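Side-chain contacts in glutaconate CoA-transferase subunit A (Acidaminococcus fermentans, PDB 1POI), which catalyses the transfer of coenzyme A from acetyl-CoA to glutaconate, (R)-2-hydroxyglutarate and related acids in the fermentation of glutamate: residues A[238-243]-A[285-290]; A[2-5]-A[11-14]; A[66-71]-A[144-149]. All coordinates share one frame; numbering follows the deposited sequence.

Interaction 1. Residues A[238-243]-A[285-290]; sequences VLAPYG and KDHDEY
His-287 points its imidazole ring edge-on into the turn formed by Ala-240 to Gly-243 and overlaps the backbone of Pro-241, Tyr-242 and Gly-243. The turn is a type II beta turn, closed by the bond from Gly-243 N to Ala-240 O at 2.9 Å. It follows directly on strand 236-239, an outermost strand of the parallel sheet within this chain. The histidine sits at the start of helix 287-294, so the contact joins the turn after strand 236-239 to the start of that helix. CG of His-287 lies anti to the backbone N (chi1 -169°), which carries the ring out from the helix and over to the turn. NE2 donates to Pro-241 O at 3.0 Å, with an N-H...O angle of 155°. The acceptor lies in the plane of the imidazole, but the donor stands above the carbonyl plane. Pro-241 O belongs to the central peptide of the turn. CD2 of His-287 comes 4.3 Å from the methyl CB of Ala-240. With an alanine in place of this histidine, Pro-241 O would probably lose its NE2 donor and the turn would be held less firmly to the helix. Asp-286 is the N-cap of the helix. Tyr-242 N donates to Glu-212, and the Tyr-242 ring stacks on Tyr-253. Pro-241 also packs on Ile-300 of the second subunit, so the turn lies close to a subunit interface. Tyr-290, one turn further along the helix, uses its OH to bond His-245 and meets Phe-36 nearly at right angles. The same NE2 of His-287 also lies 3.9 Å from CA of Gly-243, which meets the ring obliquely.

Interaction 2. Residues A[2-5]-A[11-14]; sequences KVMT and AKYV
Lys-12 is the first residue of segment 11-14 to reach Met-4. Its extended chain runs past the methionine, and CD comes 4.5 Å from Met-4 CE, a loose apolar touch at the solvent side. CG of the same chain stands 3.9 Å above the plane of Tyr-13, over its centre. Tyr-13 follows and makes the closer contact. Its edge faces the methionine, with CE2 3.8 Å from Met-4 SD. The sulfur lies in the ring plane, 5.2 Å from the centroid and 89° off the normal, so this is a Met-aromatic contact of the edge type. Met-4 CG sits between the backbone N and the carbonyl carbon (chi1 76°), which turns the thioether toward the helix. Segment 2-5 leads into helix 6-13, the first helix of the chain, and 11-14 holds its last residues and the exit from it. Thr-5 is the N-cap, with OG1 accepting from Asp-8 N, and Tyr-13 belongs to the last turn. The Met-4 side chain, just ahead of the helix, thus lies against residues at its C-terminal end. Both Met-4 and Tyr-13 also pack on Ala-236 of strand 236-239, and Tyr-13 reaches Ile-208 of the adjacent strand 206-211. Val-14 leaves helical geometry just after Tyr-13, and its side chain packs on Ile-208 as well.

Interaction 3. Residues A[66-71]-A[144-149]; sequences VKAYIN and DKVPDD
Segment 66-71 runs past an irregular loop, 144-149, which has no helix or strand of its own. The two backbones come nearest at Ala-68 and Val-146, whose CA atoms are 7.7 Å apart. The chain turns a corner at Lys-67. The contact between the segments is made by side chains. Ala-68 and Val-146 point at each other, and CB of Ala-68 meets CG2 of Val-146 at 3.7 Å. CG2 is the branch that does the touching: it lies anti to the carbonyl carbon, while CG1 is anti to the backbone N (chi1 176°). Strand 66-71 belongs to the parallel sheet of the CoA-transferase domain, between strands 46-49 and 96-99. The loop connects helix 137-141 to strand 152-156 and lies against strand 66-71 at Ala-68. Ala-68 also packs on Thr-47 of strand 46-49, and Val-146 on Arg-140 of the helix. Lys-67 makes the largest share of the contact and reaches over to the loop. Its chain is bent at chi3 (72°), which brings the ammonium group to the backbone of Asp-144. NZ of Lys-67 bonds Asp-144 O at 2.8 Å. It approaches from above the carbonyl plane, 43° out of it. The carboxylate of Asp-144 does not join this bond: its OD2 is 5.0 Å from Lys-67 NZ. An opposite charge at that distance may still favour the ammonium group. The Lys-67 side chain also touches Asp-45 and Leu-143. Lys-145 points its CB toward the strand, but its chain turns off and NZ forms a salt bridge with Asp-173.

Overall arrangement
From the N terminus, interaction 2 comes first and closes a short span that is helix 6-13 itself, from its lead-in to its last turn. Interaction 3 then closes a much longer excursion, with 72 residues between its segments, and holds a loop over strand 66-71. Interaction 1 comes last and brings a helix that lies late in the chain to the end of strand 236-239. The three follow in series, and none nests in or crosses another. Interactions 1 and 3 both reach the same parallel sheet, on opposite sides of the chain's centre. Interactions 1 and 2 touch where CG2 of Val-238 lies 3.2 Å from Met-4 O. Interaction 3 touches neither.

Interaction 1. Residues A[238-243]-A[285-290]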
loop_
_atom_site.group_PDB
_atom_site.type_symbol
_atom_site.label_atom_id
_atom_site.label_comp_id
_atom_site.label_asym_id
_atom_site.label_seq_id
_atom_site.Cartn_x
_atom_site.Cartn_y
_atom_site.Cartn_z
ATOM N N VAL A 238 -23.724 9.537 -5.108
ATOM C CA VAL A 238 -24.563 8.406 -5.518
ATOM C C VAL A 238 -23.758 7.115 -5.774
ATOM O O VAL A 238 -22.815 7.107 -6.570
ATOM C CB VAL A 238 -25.352 8.747 -6.826
ATOM C CG1 VAL A 238 -26.334 7.650 -7.147
ATOM C CG2 VAL A 238 -26.057 10.090 -6.707
ATOM N N LEU A 239 -24.139 6.024 -5.121
ATOM C CA LEU A 239 -23.446 4.739 -5.316
ATOM C C LEU A 239 -23.873 4.140 -6.652
ATOM O O LEU A 239 -25.027 3.805 -6.828
ATOM C CB LEU A 239 -23.783 3.767 -4.178
ATOM C CG LEU A 239 -22.981 2.457 -4.091
ATOM C CD1 LEU A 239 -21.497 2.710 -4.284
ATOM C CD2 LEU A 239 -23.208 1.763 -2.744
ATOM N N ALA A 240 -22.968 4.074 -7.612
ATOM C CA ALA A 240 -23.280 3.516 -8.916
ATOM C C ALA A 240 -22.149 2.661 -9.499
ATOM O O ALA A 240 -21.304 3.172 -10.254
ATOM C CB ALA A 240 -23.636 4.592 -9.865
ATOM N N PRO A 241 -22.107 1.355 -9.130
ATOM C CA PRO A 241 -21.122 0.364 -9.573
ATOM C C PRO A 241 -21.106 0.247 -11.083
ATOM O O PRO A 241 -22.142 0.033 -11.693
ATOM C CB PRO A 241 -21.626 -0.912 -8.936
ATOM C CG PRO A 241 -22.137 -0.422 -7.625
ATOM C CD PRO A 241 -22.920 0.805 -8.030
ATOM N N TYR A 242 -19.910 0.321 -11.667
ATOM C CA TYR A 242 -19.705 0.276 -13.112
ATOM C C TYR A 242 -20.454 1.415 -13.771
ATOM O O TYR A 242 -20.784 1.339 -14.959
ATOM C CB TYR A 242 -20.149 -1.059 -13.735
ATOM C CG TYR A 242 -19.421 -2.261 -13.205
ATOM C CD1 TYR A 242 -19.865 -2.879 -12.043
ATOM C CD2 TYR A 242 -18.268 -2.762 -13.834
ATOM C CE1 TYR A 242 -19.193 -3.969 -11.490
ATOM C CE2 TYR A 242 -17.574 -3.871 -13.281
ATOM C CZ TYR A 242 -18.061 -4.459 -12.098
ATOM O OH TYR A 242 -17.437 -5.514 -11.464
ATOM N N GLY A 243 -20.695 2.479 -13.001
ATOM C CA GLY A 243 -21.391 3.640 -13.518
ATOM C C GLY A 243 -20.744 4.295 -14.724
ATOM O O GLY A 243 -21.347 5.175 -15.345
ATOM N N LYS A 285 -35.901 0.908 -15.289
ATOM C CA LYS A 285 -36.263 1.689 -14.103
ATOM C C LYS A 285 -35.113 2.355 -13.360
ATOM O O LYS A 285 -35.290 3.404 -12.743
ATOM C CB LYS A 285 -37.026 0.814 -13.110
ATOM C CG LYS A 285 -37.514 1.561 -11.881
ATOM C CD LYS A 285 -37.981 0.620 -10.775
ATOM C CE LYS A 285 -38.357 1.408 -9.508
ATOM N NZ LYS A 285 -38.676 0.549 -8.320
ATOM N N ASP A 286 -33.958 1.712 -13.345
ATOM C CA ASP A 286 -32.802 2.257 -12.647
ATOM C C ASP A 286 -31.523 1.553 -13.068
ATOM O O ASP A 286 -31.571 0.599 -13.853
ATOM C CB ASP A 286 -32.994 2.152 -11.138
ATOM C CG ASP A 286 -33.275 0.756 -10.690
ATOM O OD1 ASP A 286 -33.141 -0.155 -11.520
ATOM O OD2 ASP A 286 -33.610 0.555 -9.498
ATOM N N HIS A 287 -30.396 2.011 -12.521
ATOM C CA HIS A 287 -29.080 1.471 -12.852
ATOM C C HIS A 287 -28.935 -0.025 -12.533
ATOM O O HIS A 287 -28.312 -0.773 -13.290
ATOM C CB HIS A 287 -27.970 2.283 -12.174
ATOM C CG HIS A 287 -26.600 1.948 -12.673
ATOM N ND1 HIS A 287 -26.199 2.191 -13.969
ATOM C CD2 HIS A 287 -25.522 1.431 -12.036
ATOM C CE1 HIS A 287 -24.933 1.840 -14.105
ATOM N NE2 HIS A 287 -24.497 1.377 -12.947
ATOM N N ASP A 288 -29.493 -0.463 -11.415
ATOM C CA ASP A 288 -29.429 -1.859 -11.094
ATOM C C ASP A 288 -29.932 -2.660 -12.303
ATOM O O ASP A 288 -29.236 -3.541 -12.783
ATOM C CB ASP A 288 -30.249 -2.142 -9.839
ATOM C CG ASP A 288 -29.460 -1.876 -8.567
ATOM O OD1 ASP A 288 -28.310 -1.407 -8.662
ATOM O OD2 ASP A 288 -29.956 -2.175 -7.468
ATOM N N GLU A 289 -31.079 -2.272 -12.860
ATOM C CA GLU A 289 -31.656 -2.933 -14.025
ATOM C C GLU A 289 -30.682 -3.010 -15.174
ATOM O O GLU A 289 -30.711 -3.957 -15.968
ATOM C CB GLU A 289 -32.905 -2.198 -14.509
ATOM C CG GLU A 289 -34.051 -2.275 -13.546
ATOM C CD GLU A 289 -35.388 -2.469 -14.221
ATOM O OE1 GLU A 289 -35.520 -2.172 -15.430
ATOM O OE2 GLU A 289 -36.314 -2.936 -13.521
ATOM N N TYR A 290 -29.870 -1.977 -15.312
ATOM C CA TYR A 290 -28.880 -1.934 -16.375
ATOM C C TYR A 290 -27.822 -3.018 -16.102
ATOM O O TYR A 290 -27.457 -3.793 -16.991
ATOM C CB TYR A 290 -28.252 -0.539 -16.418
ATOM C CG TYR A 290 -27.156 -0.341 -17.445
ATOM C CD1 TYR A 290 -27.461 -0.051 -18.764
ATOM C CD2 TYR A 290 -25.802 -0.375 -17.078
ATOM C CE1 TYR A 290 -26.474 0.206 -19.688
ATOM C CE2 TYR A 290 -24.804 -0.119 -18.012
ATOM C CZ TYR A 290 -25.150 0.172 -19.311
ATOM O OH TYR A 290 -24.173 0.427 -20.248
#

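Interaction 2. Residues A[2-5]-A[11-14]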
loop_
_atom_site.group_PDB
_atom_site.type_symbol
_atom_site.label_atom_id
_atom_site.label_comp_id
_atom_site.label_asym_id
_atom_site.label_seq_id
_atom_site.Cartn_x
_atom_site.Cartn_y
_atom_site.Cartn_z
ATOM N N LYS A 2 -24.536 13.370 2.149
ATOM C CA LYS A 2 -24.932 13.791 0.822
ATOM C C LYS A 2 -25.289 12.583 -0.031
ATOM O O LYS A 2 -25.346 12.670 -1.265
ATOM C CB LYS A 2 -23.793 14.576 0.203
ATOM C CG LYS A 2 -23.268 15.610 1.177
ATOM C CD LYS A 2 -22.343 16.585 0.501
ATOM C CE LYS A 2 -21.826 17.582 1.503
ATOM N NZ LYS A 2 -20.831 18.455 0.857
ATOM N N VAL A 3 -25.549 11.463 0.644
ATOM C CA VAL A 3 -25.867 10.216 -0.026
ATOM C C VAL A 3 -27.318 10.207 -0.429
ATOM O O VAL A 3 -28.203 10.269 0.428
ATOM C CB VAL A 3 -25.591 9.006 0.869
ATOM C CG1 VAL A 3 -25.861 7.727 0.089
ATOM C CG2 VAL A 3 -24.158 9.029 1.352
ATOM N N MET A 4 -27.554 10.114 -1.735
ATOM C CA MET A 4 -28.903 10.106 -2.261
ATOM C C MET A 4 -28.979 9.315 -3.564
ATOM O O MET A 4 -27.987 9.200 -4.282
ATOM C CB MET A 4 -29.373 11.545 -2.445
ATOM C CG MET A 4 -28.817 12.268 -3.639
ATOM S SD MET A 4 -29.214 14.034 -3.546
ATOM C CE MET A 4 -30.862 14.009 -2.776
ATOM N N THR A 5 -30.150 8.757 -3.858
ATOM C CA THR A 5 -30.332 7.960 -5.066
ATOM C C THR A 5 -30.057 8.761 -6.326
ATOM O O THR A 5 -30.195 9.971 -6.330
ATOM C CB THR A 5 -31.744 7.353 -5.150
ATOM O OG1 THR A 5 -32.633 8.243 -5.848
ATOM C CG2 THR A 5 -32.283 7.071 -3.750
ATOM N N ALA A 11 -32.739 14.935 -10.136
ATOM C CA ALA A 11 -33.942 15.763 -10.143
ATOM C C ALA A 11 -33.730 17.077 -9.407
ATOM O O ALA A 11 -34.188 18.133 -9.846
ATOM C CB ALA A 11 -35.077 15.011 -9.509
ATOM N N LYS A 12 -33.068 16.984 -8.260
ATOM C CA LYS A 12 -32.782 18.138 -7.428
ATOM C C LYS A 12 -31.728 19.078 -8.001
ATOM O O LYS A 12 -31.990 20.268 -8.152
ATOM C CB LYS A 12 -32.380 17.675 -6.032
ATOM C CG LYS A 12 -32.128 18.793 -5.062
ATOM C CD LYS A 12 -32.032 18.251 -3.639
ATOM C CE LYS A 12 -31.828 19.368 -2.606
ATOM N NZ LYS A 12 -31.890 18.847 -1.199
ATOM N N TYR A 13 -30.566 18.559 -8.384
ATOM C CA TYR A 13 -29.493 19.420 -8.893
ATOM C C TYR A 13 -29.393 19.638 -10.395
ATOM O O TYR A 13 -28.546 20.425 -10.825
ATOM C CB TYR A 13 -28.139 18.958 -8.355
ATOM C CG TYR A 13 -28.121 18.818 -6.866
ATOM C CD1 TYR A 13 -27.950 19.934 -6.047
ATOM C CD2 TYR A 13 -28.355 17.596 -6.266
ATOM C CE1 TYR A 13 -28.020 19.837 -4.655
ATOM C CE2 TYR A 13 -28.427 17.480 -4.869
ATOM C CZ TYR A 13 -28.260 18.609 -4.078
ATOM O OH TYR A 13 -28.336 18.518 -2.703
ATOM N N VAL A 14 -30.177 18.931 -11.210
ATOM C CA VAL A 14 -30.093 19.153 -12.657
ATOM C C VAL A 14 -31.454 19.620 -13.136
ATOM O O VAL A 14 -32.494 19.139 -12.644
ATOM C CB VAL A 14 -29.625 17.900 -13.438
ATOM C CG1 VAL A 14 -28.977 18.309 -14.786
ATOM C CG2 VAL A 14 -28.617 17.119 -12.603
#

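Interaction 3. Residues A[66-71]-A[144-149]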
loop_
_atom_site.group_PDB
_atom_site.type_symbol
_atom_site.label_atom_id
_atom_site.label_comp_id
_atom_site.label_asym_id
_atom_site.label_seq_id
_atom_site.Cartn_x
_atom_site.Cartn_y
_atom_site.Cartn_z
ATOM N N VAL A 66 -29.883 19.211 -26.391
ATOM C CA VAL A 66 -28.859 20.239 -26.318
ATOM C C VAL A 66 -29.198 21.477 -27.148
ATOM O O VAL A 66 -29.389 21.394 -28.370
ATOM C CB VAL A 66 -27.481 19.641 -26.720
ATOM C CG1 VAL A 66 -26.415 20.704 -26.759
ATOM C CG2 VAL A 66 -27.078 18.549 -25.731
ATOM N N LYS A 67 -29.246 22.623 -26.463
ATOM C CA LYS A 67 -29.594 23.926 -27.047
ATOM C C LYS A 67 -28.399 24.488 -27.792
ATOM O O LYS A 67 -28.505 24.926 -28.928
ATOM C CB LYS A 67 -30.037 24.862 -25.915
ATOM C CG LYS A 67 -30.734 26.147 -26.344
ATOM C CD LYS A 67 -31.239 26.972 -25.144
ATOM C CE LYS A 67 -30.097 27.644 -24.370
ATOM N NZ LYS A 67 -30.573 28.668 -23.356
ATOM N N ALA A 68 -27.244 24.441 -27.144
ATOM C CA ALA A 68 -25.994 24.906 -27.727
ATOM C C ALA A 68 -24.921 23.974 -27.178
ATOM O O ALA A 68 -24.960 23.592 -25.993
ATOM C CB ALA A 68 -25.716 26.330 -27.307
ATOM N N TYR A 69 -23.972 23.614 -28.028
ATOM C CA TYR A 69 -22.906 22.696 -27.655
ATOM C C TYR A 69 -21.569 23.329 -28.022
ATOM O O TYR A 69 -21.385 23.771 -29.169
ATOM C CB TYR A 69 -23.130 21.397 -28.431
ATOM C CG TYR A 69 -22.089 20.328 -28.269
ATOM C CD1 TYR A 69 -21.846 19.724 -27.024
ATOM C CD2 TYR A 69 -21.360 19.889 -29.376
ATOM C CE1 TYR A 69 -20.898 18.703 -26.899
ATOM C CE2 TYR A 69 -20.423 18.882 -29.263
ATOM C CZ TYR A 69 -20.192 18.290 -28.032
ATOM O OH TYR A 69 -19.266 17.277 -27.962
ATOM N N ILE A 70 -20.673 23.441 -27.032
ATOM C CA ILE A 70 -19.351 24.049 -27.238
ATOM C C ILE A 70 -18.422 22.864 -27.513
ATOM O O ILE A 70 -18.153 22.041 -26.637
ATOM C CB ILE A 70 -18.883 24.919 -25.988
ATOM C CG1 ILE A 70 -20.027 25.811 -25.454
ATOM C CG2 ILE A 70 -17.709 25.825 -26.378
ATOM C CD1 ILE A 70 -20.679 26.719 -26.482
ATOM N N ASN A 71 -17.858 22.845 -28.705
ATOM C CA ASN A 71 -17.085 21.705 -29.147
ATOM C C ASN A 71 -15.605 21.809 -29.507
ATOM O O ASN A 71 -15.146 22.789 -30.138
ATOM C CB ASN A 71 -17.829 21.113 -30.349
ATOM C CG ASN A 71 -17.297 19.779 -30.759
ATOM O OD1 ASN A 71 -17.558 18.772 -30.090
ATOM N ND2 ASN A 71 -16.531 19.751 -31.849
ATOM N N ASP A 144 -29.682 32.265 -23.924
ATOM C CA ASP A 144 -29.420 32.316 -22.491
ATOM C C ASP A 144 -28.316 31.269 -22.328
ATOM O O ASP A 144 -28.291 30.285 -23.064
ATOM C CB ASP A 144 -30.684 31.898 -21.720
ATOM C CG ASP A 144 -30.662 32.314 -20.245
ATOM O OD1 ASP A 144 -29.976 33.296 -19.886
ATOM O OD2 ASP A 144 -31.368 31.662 -19.438
ATOM N N LYS A 145 -27.366 31.530 -21.435
ATOM C CA LYS A 145 -26.238 30.626 -21.144
ATOM C C LYS A 145 -25.098 30.584 -22.175
ATOM O O LYS A 145 -24.167 29.789 -22.018
ATOM C CB LYS A 145 -26.709 29.191 -20.828
ATOM C CG LYS A 145 -27.807 29.068 -19.782
ATOM C CD LYS A 145 -27.295 29.435 -18.429
ATOM C CE LYS A 145 -28.391 29.469 -17.396
ATOM N NZ LYS A 145 -28.727 28.138 -16.831
ATOM N N VAL A 146 -25.144 31.437 -23.199
ATOM C CA VAL A 146 -24.068 31.472 -24.203
ATOM C C VAL A 146 -23.486 32.885 -24.358
ATOM O O VAL A 146 -24.227 33.858 -24.532
ATOM C CB VAL A 146 -24.548 30.967 -25.590
ATOM C CG1 VAL A 146 -23.439 31.099 -26.628
ATOM C CG2 VAL A 146 -24.983 29.521 -25.493
ATOM N N PRO A 147 -22.153 33.024 -24.239
ATOM C CA PRO A 147 -21.455 34.305 -24.365
ATOM C C PRO A 147 -21.880 35.024 -25.625
ATOM O O PRO A 147 -22.201 34.375 -26.619
ATOM C CB PRO A 147 -20.001 33.877 -24.457
ATOM C CG PRO A 147 -19.967 32.750 -23.506
ATOM C CD PRO A 147 -21.209 31.967 -23.844
ATOM N N ASP A 148 -21.887 36.355 -25.588
ATOM C CA ASP A 148 -22.270 37.128 -26.760
ATOM C C ASP A 148 -21.127 37.117 -27.724
ATOM O O ASP A 148 -21.324 37.337 -28.900
ATOM C CB ASP A 148 -22.628 38.571 -26.409
ATOM C CG ASP A 148 -23.985 38.701 -25.721
ATOM O OD1 ASP A 148 -24.716 37.697 -25.530
ATOM O OD2 ASP A 148 -24.316 39.840 -25.359
ATOM N N ASP A 149 -19.921 36.893 -27.212
ATOM C CA ASP A 149 -18.717 36.832 -28.050
ATOM C C ASP A 149 -17.946 35.532 -27.881
ATOM O O ASP A 149 -17.731 35.073 -26.752
ATOM C CB ASP A 149 -17.776 37.985 -27.739
ATOM C CG ASP A 149 -18.318 39.300 -28.201
ATOM O OD1 ASP A 149 -18.191 39.626 -29.404
ATOM O OD2 ASP A 149 -18.881 40.014 -27.355
#